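Local coordinates for protein polyphosphate kinase (Porphyromonas gingivalis, PDB 2O8R) that probably catalyses the reversible transfer of the terminal phosphate of ATP onto a growing polyphosphate chain, as in other PPK1 kinases, at residues Arg12-Trp17 / Thr54-Tyr59; Phe41-Ser46 / Asp305-Pro310; Asn48-Tyr53 / Ser231-Arg236; Arg93-Tyr98 / Ile295-Tyr300. The protein carries 3 engineered substitutions. One frame throughout, in Å; residues are numbered along the deposited sequence.

Contact 1: Arg12-Trp17 / Thr54-Tyr59; sequences RRDMSW and TVRVAY. With SO4 (sulfate ion), chain C.
Arg56 carries its CG anti to the backbone N (chi1 -160°) and then kinks at chi2, which sends its guanidinium off helix 35-63 to the first turn of helix 13-29. There Arg13, bent at chi3 (-72°), swings its own guanidinium over one face of the incoming group. This is a stacked arginine pair at a helix-helix junction of the N-terminal domain: the planes are 11° apart, their centres are separated by 4.0 Å, and the two side chains run roughly at right angles. The carbon chain of Arg13 joins in, its CD lying 3.5 Å from Arg56 NH2. Asp14 comes to the edge of the Arg56 guanidinium instead and forms a salt bridge with it; the position of OD1 is less certain, while OD2 makes weak bonds to NE and NH2 and is also hydrogen-bonded to His60. CD2 of Tyr59 lies over the rim of the Arg56 face opposite Arg13. Two like charges thus lie close together, and the Asp14 carboxylate, and perhaps the sulfate near the edge of Arg56, probably balance them. The sulfate sits at the start of helix 13-29, where N of Arg13, the residue after the N-cap Arg12, donates to its O2 at 2.9 Å.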
loop_
_atom_site.group_PDB
_atom_site.type_symbol
_atom_site.label_atom_id
_atom_site.label_comp_id
_atom_site.label_asym_id
_atom_site.label_seq_id
_atom_site.Cartn_x
_atom_site.Cartn_y
_atom_site.Cartn_z
ATOM N N ARG A 12 31.407 17.725 15.432
ATOM C CA ARG A 12 31.284 16.696 14.404
ATOM C C ARG A 12 29.792 16.487 14.126
ATOM O O ARG A 12 28.968 16.565 15.038
ATOM C CB ARG A 12 31.933 15.407 14.876
ATOM C CG ARG A 12 33.360 15.622 15.309
ATOM C CD ARG A 12 34.093 14.342 15.667
ATOM N NE ARG A 12 35.358 14.661 16.328
ATOM C CZ ARG A 12 36.518 14.866 15.704
ATOM N NH1 ARG A 12 36.603 14.775 14.379
ATOM N NH2 ARG A 12 37.603 15.168 16.412
ATOM N N ARG A 13 29.432 16.247 12.873
ATOM C CA ARG A 13 28.016 16.218 12.516
ATOM C C ARG A 13 27.246 15.054 13.162
ATOM O O ARG A 13 26.137 15.245 13.655
ATOM C CB ARG A 13 27.807 16.299 10.998
ATOM C CG ARG A 13 28.534 15.255 10.175
ATOM C CD ARG A 13 28.073 15.304 8.731
ATOM N NE ARG A 13 26.715 14.779 8.588
ATOM C CZ ARG A 13 26.008 14.796 7.462
ATOM N NH1 ARG A 13 26.518 15.319 6.356
ATOM N NH2 ARG A 13 24.783 14.287 7.439
ATOM N N ASP A 14 27.863 13.875 13.195
ATOM C CA ASP A 14 27.261 12.674 13.779
ATOM C C ASP A 14 27.066 12.761 15.287
ATOM O O ASP A 14 26.051 12.311 15.806
ATOM C CB ASP A 14 28.099 11.445 13.426
ATOM C CG ASP A 14 28.180 11.219 11.928
ATOM O OD1 ASP A 14 27.111 11.147 11.297
ATOM O OD2 ASP A 14 29.298 11.132 11.379
HETATM N N MSE A 15 28.034 13.341 15.984
HETATM C CA MSE A 15 27.880 13.607 17.402
HETATM C C MSE A 15 26.702 14.546 17.601
HETATM O O MSE A 15 25.838 14.320 18.452
HETATM C CB MSE A 15 29.151 14.237 17.974
HETATM C CG MSE A 15 30.368 13.330 18.008
HETATM SE SE MSE A 15 29.959 11.445 18.353
HETATM C CE MSE A 15 30.232 10.733 16.554
ATOM N N SER A 16 26.676 15.594 16.790
ATOM C CA SER A 16 25.562 16.508 16.747
ATOM C C SER A 16 24.276 15.760 16.429
ATOM O O SER A 16 23.242 16.029 17.030
ATOM C CB SER A 16 25.818 17.604 15.720
ATOM O OG SER A 16 24.633 18.305 15.426
ATOM N N TRP A 17 24.326 14.805 15.509
ATOM C CA TRP A 17 23.113 14.047 15.212
ATOM C C TRP A 17 22.660 13.257 16.418
ATOM O O TRP A 17 21.492 13.298 16.778
ATOM C CB TRP A 17 23.279 13.102 14.031
ATOM C CG TRP A 17 21.977 12.458 13.656
ATOM C CD1 TRP A 17 21.052 12.939 12.768
ATOM C CD2 TRP A 17 21.444 11.230 14.161
ATOM N NE1 TRP A 17 19.987 12.087 12.687
ATOM C CE2 TRP A 17 20.198 11.028 13.531
ATOM C CE3 TRP A 17 21.897 10.281 15.089
ATOM C CZ2 TRP A 17 19.395 9.914 13.794
ATOM C CZ3 TRP A 17 21.108 9.176 15.344
ATOM C CH2 TRP A 17 19.860 9.003 14.699
ATOM N N THR A 54 22.120 2.526 8.868
ATOM C CA THR A 54 22.211 2.010 7.490
ATOM C C THR A 54 22.848 2.945 6.465
ATOM O O THR A 54 23.298 2.482 5.419
ATOM C CB THR A 54 20.868 1.473 6.918
ATOM O OG1 THR A 54 20.065 2.556 6.442
ATOM C CG2 THR A 54 20.110 0.666 7.950
ATOM N N VAL A 55 22.897 4.245 6.755
ATOM C CA VAL A 55 23.536 5.188 5.825
ATOM C C VAL A 55 24.822 5.834 6.370
ATOM O O VAL A 55 25.781 6.079 5.631
ATOM C CB VAL A 55 22.551 6.280 5.277
ATOM C CG1 VAL A 55 21.100 5.928 5.589
ATOM C CG2 VAL A 55 22.891 7.659 5.799
ATOM N N ARG A 56 24.847 6.084 7.669
ATOM C CA ARG A 56 25.892 6.896 8.244
ATOM C C ARG A 56 26.995 6.032 8.855
ATOM O O ARG A 56 28.175 6.254 8.578
ATOM C CB ARG A 56 25.274 7.858 9.256
ATOM C CG ARG A 56 26.100 9.039 9.596
ATOM C CD ARG A 56 26.270 10.014 8.449
ATOM N NE ARG A 56 27.495 10.771 8.695
ATOM C CZ ARG A 56 28.199 11.421 7.775
ATOM N NH1 ARG A 56 27.805 11.438 6.507
ATOM N NH2 ARG A 56 29.299 12.061 8.137
ATOM N N VAL A 57 26.616 5.039 9.659
ATOM C CA VAL A 57 27.585 4.113 10.245
ATOM C C VAL A 57 28.206 3.265 9.138
ATOM O O VAL A 57 29.419 3.016 9.134
ATOM C CB VAL A 57 26.959 3.244 11.372
ATOM C CG1 VAL A 57 27.690 1.914 11.537
ATOM C CG2 VAL A 57 26.964 3.999 12.683
ATOM N N ALA A 58 27.369 2.868 8.182
ATOM C CA ALA A 58 27.813 2.139 6.998
ATOM C C ALA A 58 28.879 2.913 6.225
ATOM O O ALA A 58 29.915 2.345 5.858
ATOM C CB ALA A 58 26.634 1.823 6.096
ATOM N N TYR A 59 28.620 4.201 5.993
ATOM C CA TYR A 59 29.586 5.084 5.349
ATOM C C TYR A 59 30.937 5.063 6.050
ATOM O O TYR A 59 31.971 4.876 5.409
ATOM C CB TYR A 59 29.065 6.519 5.276
ATOM C CG TYR A 59 30.146 7.532 4.951
ATOM C CD1 TYR A 59 30.591 7.717 3.642
ATOM C CD2 TYR A 59 30.725 8.303 5.957
ATOM C CE1 TYR A 59 31.588 8.639 3.347
ATOM C CE2 TYR A 59 31.715 9.222 5.676
ATOM C CZ TYR A 59 32.144 9.387 4.372
ATOM O OH TYR A 59 33.135 10.304 4.108
HETATM S S SO4 C . 32.229 15.796 10.367
HETATM O O1 SO4 C . 31.515 17.063 10.201
HETATM O O2 SO4 C . 31.688 15.041 11.500
HETATM O O3 SO4 C . 32.080 14.988 9.160
HETATM O O4 SO4 C . 33.640 16.090 10.613
#

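Contact 2: Phe41-Ser46 / Asp305-Pro310. With SO4 (sulfate ion), chain D.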
loop_
_atom_site.group_PDB
_atom_site.type_symbol
_atom_site.label_atom_id
_atom_site.label_comp_id
_atom_site.label_asym_id
_atom_site.label_seq_id
_atom_site.Cartn_x
_atom_site.Cartn_y
_atom_site.Cartn_z
ATOM N N PHE A 41 7.497 8.369 20.709
ATOM C CA PHE A 41 8.852 8.894 20.624
ATOM C C PHE A 41 9.950 7.845 20.826
ATOM O O PHE A 41 11.036 7.955 20.257
ATOM C CB PHE A 41 9.025 10.121 21.527
ATOM C CG PHE A 41 8.654 11.384 20.846
ATOM C CD1 PHE A 41 7.332 11.769 20.760
ATOM C CD2 PHE A 41 9.615 12.147 20.208
ATOM C CE1 PHE A 41 6.970 12.917 20.088
ATOM C CE2 PHE A 41 9.258 13.290 19.536
ATOM C CZ PHE A 41 7.922 13.670 19.470
ATOM N N LEU A 42 9.649 6.823 21.613
ATOM C CA LEU A 42 10.535 5.685 21.756
ATOM C C LEU A 42 10.688 5.051 20.371
ATOM O O LEU A 42 11.797 4.858 19.881
ATOM C CB LEU A 42 9.937 4.694 22.759
ATOM C CG LEU A 42 10.710 4.158 23.966
ATOM C CD1 LEU A 42 11.640 5.199 24.571
ATOM C CD2 LEU A 42 9.751 3.564 25.034
ATOM N N SER A 43 9.559 4.768 19.732
ATOM C CA SER A 43 9.548 4.186 18.392
ATOM C C SER A 43 10.350 5.028 17.384
ATOM O O SER A 43 11.193 4.499 16.653
ATOM C CB SER A 43 8.096 3.992 17.934
ATOM O OG SER A 43 7.931 4.299 16.562
ATOM N N ILE A 44 10.091 6.336 17.376
ATOM C CA ILE A 44 10.788 7.287 16.512
ATOM C C ILE A 44 12.292 7.209 16.721
ATOM O O ILE A 44 13.044 7.084 15.750
ATOM C CB ILE A 44 10.316 8.745 16.732
ATOM C CG1 ILE A 44 8.883 8.924 16.219
ATOM C CG2 ILE A 44 11.258 9.721 16.036
ATOM C CD1 ILE A 44 8.223 10.248 16.623
ATOM N N PHE A 45 12.713 7.250 17.986
ATOM C CA PHE A 45 14.128 7.142 18.344
ATOM C C PHE A 45 14.759 5.901 17.728
ATOM O O PHE A 45 15.876 5.952 17.203
ATOM C CB PHE A 45 14.296 7.108 19.861
ATOM C CG PHE A 45 15.687 6.777 20.310
ATOM C CD1 PHE A 45 16.602 7.780 20.557
ATOM C CD2 PHE A 45 16.078 5.457 20.503
ATOM C CE1 PHE A 45 17.885 7.482 20.978
ATOM C CE2 PHE A 45 17.350 5.151 20.929
ATOM C CZ PHE A 45 18.261 6.159 21.166
ATOM N N SER A 46 14.030 4.792 17.804
ATOM C CA SER A 46 14.500 3.531 17.280
ATOM C C SER A 46 14.622 3.587 15.764
ATOM O O SER A 46 15.641 3.149 15.220
ATOM C CB SER A 46 13.562 2.398 17.689
ATOM O OG SER A 46 13.514 2.255 19.093
ATOM N N ASP A 305 8.635 -0.933 16.528
ATOM C CA ASP A 305 7.308 -1.548 16.477
ATOM C C ASP A 305 6.415 -1.087 17.616
ATOM O O ASP A 305 5.234 -1.423 17.630
ATOM C CB ASP A 305 7.388 -3.076 16.530
ATOM C CG ASP A 305 8.112 -3.679 15.340
ATOM O OD1 ASP A 305 8.316 -2.971 14.330
ATOM O OD2 ASP A 305 8.478 -4.872 15.419
ATOM N N LEU A 306 6.966 -0.336 18.573
ATOM C CA LEU A 306 6.138 0.235 19.639
ATOM C C LEU A 306 5.055 1.146 19.067
ATOM O O LEU A 306 3.996 1.312 19.662
ATOM C CB LEU A 306 6.976 0.957 20.700
ATOM C CG LEU A 306 7.757 0.065 21.686
ATOM C CD1 LEU A 306 8.343 0.896 22.799
ATOM C CD2 LEU A 306 6.908 -1.049 22.286
ATOM N N ALA A 307 5.315 1.699 17.887
ATOM C CA ALA A 307 4.343 2.516 17.170
ATOM C C ALA A 307 3.082 1.725 16.841
ATOM O O ALA A 307 2.049 2.310 16.524
ATOM C CB ALA A 307 4.963 3.073 15.890
HETATM N N MSE A 308 3.180 0.400 16.923
HETATM C CA MSE A 308 2.072 -0.505 16.630
HETATM C C MSE A 308 1.362 -0.996 17.882
HETATM O O MSE A 308 0.432 -1.799 17.793
HETATM C CB MSE A 308 2.564 -1.733 15.841
HETATM C CG MSE A 308 2.943 -1.462 14.388
HETATM SE SE MSE A 308 1.532 -0.534 13.391
HETATM C CE MSE A 308 0.154 -1.915 13.334
ATOM N N LEU A 309 1.813 -0.559 19.052
ATOM C CA LEU A 309 1.153 -0.968 20.280
ATOM C C LEU A 309 -0.184 -0.273 20.324
ATOM O O LEU A 309 -0.246 0.946 20.259
ATOM C CB LEU A 309 1.964 -0.582 21.507
ATOM C CG LEU A 309 1.383 -1.109 22.816
ATOM C CD1 LEU A 309 1.401 -2.643 22.816
ATOM C CD2 LEU A 309 2.145 -0.542 24.011
ATOM N N PRO A 310 -1.261 -1.052 20.385
ATOM C CA PRO A 310 -2.590 -0.466 20.390
ATOM C C PRO A 310 -2.866 0.302 21.668
ATOM O O PRO A 310 -2.411 -0.114 22.729
ATOM C CB PRO A 310 -3.514 -1.687 20.319
ATOM C CG PRO A 310 -2.657 -2.824 19.911
ATOM C CD PRO A 310 -1.303 -2.521 20.430
HETATM S S SO4 D . 16.273 -0.061 20.546
HETATM O O1 SO4 D . 15.409 1.114 20.564
HETATM O O2 SO4 D . 16.430 -0.570 21.906
HETATM O O3 SO4 D . 15.689 -1.108 19.695
HETATM O O4 SO4 D . 17.588 0.342 20.050
#
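This is a buried, largely apolar contact between the first half of helix 35-63 and a 3-10 turn that follows strand 294-297, so it joins the N-terminal helical domain to the middle domain. Backbones come near each other, with Ser43 CA and Leu306 CA 5.4 Å apart, and no hydrogen bond links the two segments directly. Leu42 and Leu306 supply the apolar half: one methyl of each meets the other, CD2 of Leu42 lying 3.8 Å from CD1 of Leu306, and CB of Leu42 borders the same CD1. Phe102 of helix 83-112 touches both leucines, while Ile39 packs on Leu306 from within helix 35-63. Ser43, one residue on, fills the other half. Its CB faces the turn at Ala307 N, 3.6 Å away, and its OG passes beside the Ala307 methyl; this buried hydroxyl is satisfied by the backbone O of Gln304, the residue before Asp305. A further tie comes from Lys40 NZ, which bonds to Ala307 O. Along the helix, Ser46 OG donates at 2.7 Å to O1 of a sulfate probably from the crystallisation liquor, which may mark an anion-binding spot. From the same turn, Met308 packs on Asp411 of the second subunit. Small and branched residues of a helix thus pack against a 3-10 turn at the interdomain junction of this PPK1 chain.

Contact 3: Asn48-Tyr53 / Ser231-Arg236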
loop_
_atom_site.group_PDB
_atom_site.type_symbol
_atom_site.label_atom_id
_atom_site.label_comp_id
_atom_site.label_asym_id
_atom_site.label_seq_id
_atom_site.Cartn_x
_atom_site.Cartn_y
_atom_site.Cartn_z
ATOM N N ASN A 48 14.934 6.266 13.803
ATOM C CA ASN A 48 16.014 7.197 13.472
ATOM C C ASN A 48 17.379 6.556 13.570
ATOM O O ASN A 48 18.217 6.779 12.717
ATOM C CB ASN A 48 16.003 8.423 14.384
ATOM C CG ASN A 48 14.752 9.228 14.252
ATOM O OD1 ASN A 48 13.987 9.069 13.292
ATOM N ND2 ASN A 48 14.521 10.100 15.220
ATOM N N LEU A 49 17.597 5.776 14.625
ATOM C CA LEU A 49 18.876 5.120 14.844
ATOM C C LEU A 49 19.070 3.985 13.839
ATOM O O LEU A 49 20.190 3.571 13.548
ATOM C CB LEU A 49 18.963 4.601 16.272
ATOM C CG LEU A 49 20.320 4.061 16.714
ATOM C CD1 LEU A 49 21.396 5.114 16.490
ATOM C CD2 LEU A 49 20.286 3.611 18.166
ATOM N N GLU A 50 17.970 3.498 13.286
ATOM C CA GLU A 50 18.054 2.482 12.256
ATOM C C GLU A 50 18.568 3.120 10.973
ATOM O O GLU A 50 19.443 2.571 10.310
ATOM C CB GLU A 50 16.691 1.828 12.048
ATOM C CG GLU A 50 16.667 0.721 11.010
ATOM C CD GLU A 50 17.453 -0.510 11.421
ATOM O OE1 GLU A 50 17.294 -0.994 12.565
ATOM O OE2 GLU A 50 18.230 -1.002 10.583
ATOM N N GLU A 51 18.032 4.294 10.656
ATOM C CA GLU A 51 18.409 5.061 9.471
ATOM C C GLU A 51 19.866 5.520 9.548
ATOM O O GLU A 51 20.627 5.353 8.599
ATOM C CB GLU A 51 17.462 6.259 9.312
ATOM C CG GLU A 51 17.740 7.167 8.121
ATOM C CD GLU A 51 17.250 6.599 6.797
ATOM O OE1 GLU A 51 16.420 5.664 6.799
ATOM O OE2 GLU A 51 17.694 7.100 5.744
ATOM N N PHE A 52 20.238 6.079 10.695
ATOM C CA PHE A 52 21.605 6.459 11.006
ATOM C C PHE A 52 22.556 5.302 10.781
ATOM O O PHE A 52 23.589 5.464 10.143
ATOM C CB PHE A 52 21.691 6.898 12.460
ATOM C CG PHE A 52 23.017 7.497 12.857
ATOM C CD1 PHE A 52 23.357 8.791 12.473
ATOM C CD2 PHE A 52 23.906 6.782 13.661
ATOM C CE1 PHE A 52 24.563 9.361 12.876
ATOM C CE2 PHE A 52 25.114 7.339 14.065
ATOM C CZ PHE A 52 25.443 8.636 13.674
ATOM N N TYR A 53 22.218 4.131 11.303
ATOM C CA TYR A 53 23.079 2.978 11.093
ATOM C C TYR A 53 23.226 2.614 9.609
ATOM O O TYR A 53 24.348 2.467 9.129
ATOM C CB TYR A 53 22.645 1.786 11.953
ATOM C CG TYR A 53 23.410 1.690 13.253
ATOM C CD1 TYR A 53 23.039 2.444 14.363
ATOM C CD2 TYR A 53 24.525 0.865 13.368
ATOM C CE1 TYR A 53 23.744 2.366 15.562
ATOM C CE2 TYR A 53 25.238 0.784 14.563
ATOM C CZ TYR A 53 24.834 1.535 15.653
ATOM O OH TYR A 53 25.537 1.464 16.826
ATOM N N SER A 231 16.732 -13.085 21.312
ATOM C CA SER A 231 16.289 -12.283 20.181
ATOM C C SER A 231 17.508 -11.654 19.558
ATOM O O SER A 231 18.384 -11.144 20.261
ATOM C CB SER A 231 15.316 -11.182 20.612
ATOM O OG SER A 231 14.187 -11.722 21.269
ATOM N N ILE A 232 17.566 -11.709 18.235
ATOM C CA ILE A 232 18.613 -11.042 17.492
ATOM C C ILE A 232 18.023 -10.168 16.394
ATOM O O ILE A 232 16.868 -10.334 16.006
ATOM C CB ILE A 232 19.612 -12.040 16.883
ATOM C CG1 ILE A 232 18.878 -13.097 16.046
ATOM C CG2 ILE A 232 20.469 -12.667 17.981
ATOM C CD1 ILE A 232 19.783 -13.927 15.170
ATOM N N LYS A 233 18.841 -9.242 15.907
ATOM C CA LYS A 233 18.478 -8.302 14.857
ATOM C C LYS A 233 19.765 -7.875 14.161
ATOM O O LYS A 233 20.778 -7.618 14.816
ATOM C CB LYS A 233 17.787 -7.093 15.482
ATOM C CG LYS A 233 17.613 -5.873 14.582
ATOM C CD LYS A 233 17.022 -4.717 15.385
ATOM C CE LYS A 233 17.227 -3.380 14.703
ATOM N NZ LYS A 233 16.364 -3.220 13.505
ATOM N N VAL A 234 19.740 -7.812 12.839
ATOM C CA VAL A 234 20.876 -7.287 12.100
ATOM C C VAL A 234 20.408 -6.123 11.249
ATOM O O VAL A 234 19.358 -6.205 10.630
ATOM C CB VAL A 234 21.577 -8.396 11.249
ATOM C CG1 VAL A 234 20.577 -9.202 10.456
ATOM C CG2 VAL A 234 22.639 -7.818 10.333
ATOM N N SER A 235 21.147 -5.016 11.266
ATOM C CA SER A 235 20.957 -3.970 10.259
ATOM C C SER A 235 22.056 -4.156 9.237
ATOM O O SER A 235 23.202 -4.412 9.611
ATOM C CB SER A 235 21.074 -2.569 10.860
ATOM O OG SER A 235 20.343 -2.436 12.065
ATOM N N ARG A 236 21.723 -4.042 7.956
ATOM C CA ARG A 236 22.759 -4.042 6.915
ATOM C C ARG A 236 22.529 -2.976 5.844
ATOM O O ARG A 236 21.435 -2.406 5.763
ATOM C CB ARG A 236 22.942 -5.431 6.297
ATOM C CG ARG A 236 21.675 -6.130 5.852
ATOM C CD ARG A 236 22.016 -7.493 5.294
ATOM N NE ARG A 236 22.809 -8.266 6.240
ATOM C CZ ARG A 236 22.480 -9.479 6.665
ATOM N NH1 ARG A 236 21.386 -10.056 6.210
ATOM N NH2 ARG A 236 23.248 -10.122 7.531
#
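Glu50 OE1 is held by two cations: Lys233 NZ forms a salt bridge to it at 2.6 Å, and Arg268 on the adjacent strand forms another. The lysine meets this oxygen from above the carboxylate, 39° out of its plane. The second oxygen, OE2, accepts the hydroxyl of Ser235, whose OG lies 3.0 Å away on the syn side and 25° out of plane. Both oxygens are therefore engaged, and the carboxylate is fixed against rotation about its last bond. Glu50 reaches the strand because its CG is anti to the backbone N and the chain then bends at chi2 (67°); Lys233 approaches from the opposite direction, nearly extended until its final torsion. Asn302 OD1, in the second shell, bonds to Lys233 NZ. Arg268, besides gripping Glu50, bonds Ser235 OG through NE and makes a cation-pi contact with Tyr53. With two positive groups beside it, Glu50 is probably ionised. Asn48, predicted to bind ATP, belongs to the same helical segment, and its ND2 bonds Asn21 OD1. Lys233 and Ser235 face the helix while the intervening Val234 points away, the two-residue repeat of a beta-strand, in a sheet whose face is packed by a helix.

Contact 4: Arg93-Tyr98 / Ile295-Tyr300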
loop_
_atom_site.group_PDB
_atom_site.type_symbol
_atom_site.label_atom_id
_atom_site.label_comp_id
_atom_site.label_asym_id
_atom_site.label_seq_id
_atom_site.Cartn_x
_atom_site.Cartn_y
_atom_site.Cartn_z
ATOM N N ARG A 93 25.174 3.864 25.605
ATOM C CA ARG A 93 24.681 4.670 26.710
ATOM C C ARG A 93 23.192 5.007 26.536
ATOM O O ARG A 93 22.400 4.872 27.471
ATOM C CB ARG A 93 25.534 5.937 26.867
ATOM C CG ARG A 93 25.260 6.710 28.148
ATOM C CD ARG A 93 25.881 8.101 28.152
ATOM N NE ARG A 93 25.560 8.882 26.955
ATOM C CZ ARG A 93 24.431 9.563 26.756
ATOM N NH1 ARG A 93 23.465 9.577 27.667
ATOM N NH2 ARG A 93 24.267 10.236 25.628
ATOM N N GLN A 94 22.818 5.416 25.328
ATOM C CA GLN A 94 21.439 5.805 25.031
ATOM C C GLN A 94 20.510 4.610 25.146
ATOM O O GLN A 94 19.374 4.720 25.618
ATOM C CB GLN A 94 21.353 6.409 23.633
ATOM C CG GLN A 94 22.096 7.718 23.525
ATOM C CD GLN A 94 21.888 8.421 22.209
ATOM O OE1 GLN A 94 21.725 7.790 21.162
ATOM N NE2 GLN A 94 21.902 9.748 22.253
ATOM N N ASP A 95 21.024 3.463 24.727
ATOM C CA ASP A 95 20.320 2.208 24.848
ATOM C C ASP A 95 19.931 1.928 26.292
ATOM O O ASP A 95 18.800 1.540 26.559
ATOM C CB ASP A 95 21.184 1.075 24.314
ATOM C CG ASP A 95 20.381 -0.171 24.018
ATOM O OD1 ASP A 95 19.259 -0.044 23.475
ATOM O OD2 ASP A 95 20.876 -1.275 24.321
ATOM N N GLU A 96 20.866 2.146 27.214
ATOM C CA GLU A 96 20.623 1.907 28.629
ATOM C C GLU A 96 19.544 2.828 29.171
ATOM O O GLU A 96 18.672 2.406 29.948
ATOM C CB GLU A 96 21.904 2.102 29.421
ATOM C CG GLU A 96 22.943 1.024 29.194
ATOM C CD GLU A 96 24.135 1.167 30.123
ATOM O OE1 GLU A 96 24.070 1.994 31.064
ATOM O OE2 GLU A 96 25.133 0.447 29.912
ATOM N N LEU A 97 19.615 4.090 28.766
ATOM C CA LEU A 97 18.555 5.039 29.061
ATOM C C LEU A 97 17.193 4.560 28.535
ATOM O O LEU A 97 16.210 4.552 29.285
ATOM C CB LEU A 97 18.905 6.406 28.475
ATOM C CG LEU A 97 17.879 7.523 28.623
ATOM C CD1 LEU A 97 17.513 7.757 30.089
ATOM C CD2 LEU A 97 18.440 8.769 28.007
ATOM N N TYR A 98 17.153 4.161 27.260
ATOM C CA TYR A 98 15.941 3.662 26.608
ATOM C C TYR A 98 15.237 2.583 27.434
ATOM O O TYR A 98 14.033 2.669 27.694
ATOM C CB TYR A 98 16.304 3.111 25.230
ATOM C CG TYR A 98 15.152 2.853 24.276
ATOM C CD1 TYR A 98 14.897 3.723 23.219
ATOM C CD2 TYR A 98 14.357 1.717 24.394
ATOM C CE1 TYR A 98 13.866 3.481 22.324
ATOM C CE2 TYR A 98 13.316 1.468 23.504
ATOM C CZ TYR A 98 13.080 2.348 22.474
ATOM O OH TYR A 98 12.048 2.096 21.598
ATOM N N ILE A 295 26.455 -5.589 19.196
ATOM C CA ILE A 295 26.083 -4.781 20.349
ATOM C C ILE A 295 25.087 -5.544 21.200
ATOM O O ILE A 295 23.956 -5.783 20.780
ATOM C CB ILE A 295 25.422 -3.450 19.936
ATOM C CG1 ILE A 295 26.076 -2.882 18.676
ATOM C CG2 ILE A 295 25.459 -2.456 21.096
ATOM C CD1 ILE A 295 25.361 -1.680 18.116
ATOM N N ARG A 296 25.504 -5.937 22.397
ATOM C CA ARG A 296 24.575 -6.564 23.321
ATOM C C ARG A 296 23.630 -5.529 23.913
ATOM O O ARG A 296 24.060 -4.486 24.402
ATOM C CB ARG A 296 25.283 -7.380 24.410
ATOM C CG ARG A 296 26.778 -7.144 24.570
ATOM C CD ARG A 296 27.366 -8.154 25.557
ATOM N NE ARG A 296 26.458 -8.370 26.684
ATOM C CZ ARG A 296 26.448 -7.645 27.801
ATOM N NH1 ARG A 296 27.311 -6.650 27.970
ATOM N NH2 ARG A 296 25.571 -7.920 28.758
ATOM N N SER A 297 22.337 -5.812 23.831
ATOM C CA SER A 297 21.335 -4.894 24.332
ATOM C C SER A 297 20.291 -5.620 25.170
ATOM O O SER A 297 20.522 -6.733 25.645
ATOM C CB SER A 297 20.660 -4.160 23.180
ATOM O OG SER A 297 19.843 -5.052 22.460
ATOM N N GLY A 298 19.140 -4.975 25.334
ATOM C CA GLY A 298 18.085 -5.467 26.203
ATOM C C GLY A 298 17.337 -6.660 25.657
ATOM O O GLY A 298 17.719 -7.255 24.646
ATOM N N ASN A 299 16.250 -6.999 26.331
ATOM C CA ASN A 299 15.569 -8.264 26.099
ATOM C C ASN A 299 14.587 -8.280 24.923
ATOM O O ASN A 299 14.213 -9.355 24.442
ATOM C CB ASN A 299 14.864 -8.687 27.376
ATOM C CG ASN A 299 14.628 -10.150 27.429
ATOM O OD1 ASN A 299 13.532 -10.615 27.134
ATOM N ND2 ASN A 299 15.662 -10.906 27.792
ATOM N N TYR A 300 14.164 -7.092 24.480
ATOM C CA TYR A 300 13.324 -6.944 23.283
ATOM C C TYR A 300 13.985 -6.012 22.278
ATOM O O TYR A 300 14.431 -4.926 22.644
ATOM C CB TYR A 300 11.930 -6.420 23.637
ATOM C CG TYR A 300 11.197 -7.315 24.590
ATOM C CD1 TYR A 300 10.502 -8.428 24.131
ATOM C CD2 TYR A 300 11.216 -7.064 25.962
ATOM C CE1 TYR A 300 9.830 -9.271 25.017
ATOM C CE2 TYR A 300 10.555 -7.894 26.850
ATOM C CZ TYR A 300 9.860 -8.993 26.373
ATOM O OH TYR A 300 9.201 -9.812 27.255
#
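Asp95 turns its carboxylate toward the edge strand, CG lying anti to the backbone N (chi1 -162°), and presents OD2 to the methylene of Ser297 rather than to its hydroxyl. The serine OG sits between its backbone N and carbonyl carbon (chi1 70°), a rotation that leaves CB nearest the acid, 3.1 Å from Asp95 OD2, and OG 4.3 Å from that oxygen. Beyond the strand end, Gly298 N lies 4.2 Å from Asp95 OD2, too long for a hydrogen bond. Helix 83-112 thus approaches strand 294-297, an edge strand of the middle-domain sheet. Within the sheet, Ser297 makes backbone bonds to Tyr271 and Gly273. Ile295 packs on Arg88 and Ile92 of helix 83-112. The sulfate bonded by Ser46, probably from the crystallisation liquor, comes within about 3 Å of the Asp95 side chain, nearest atoms, and an anion so near would probably raise its pKa. With a carboxylate meeting a CH2 and no hydrogen bond between the segments, the junction is van der Waals in kind.

In the fold
Contacts 1, 2 and 3 all use helix 35-63: residues 41-46, 48-53 and 54-59 follow one another along it and meet, in turn, a 3-10 turn, a strand and the first helix. Contact 4 lies on the next helix, 83-112. Centres of contacts 3 and 4 are 13 Å apart, and both reach the mixed middle-domain sheet, where Tyr53 OH touches Ile295 CD1. Contacts 2 and 4 meet through Tyr98, which packs on Phe45. Contact 1, 22 Å from contact 2 by centres, stays within the N-terminal domain. Along the chain, contacts 3 and 4 nest inside the loop closed by contact 2. Contacts 2, 3 and 4 together join the N-terminal helices to the middle domain.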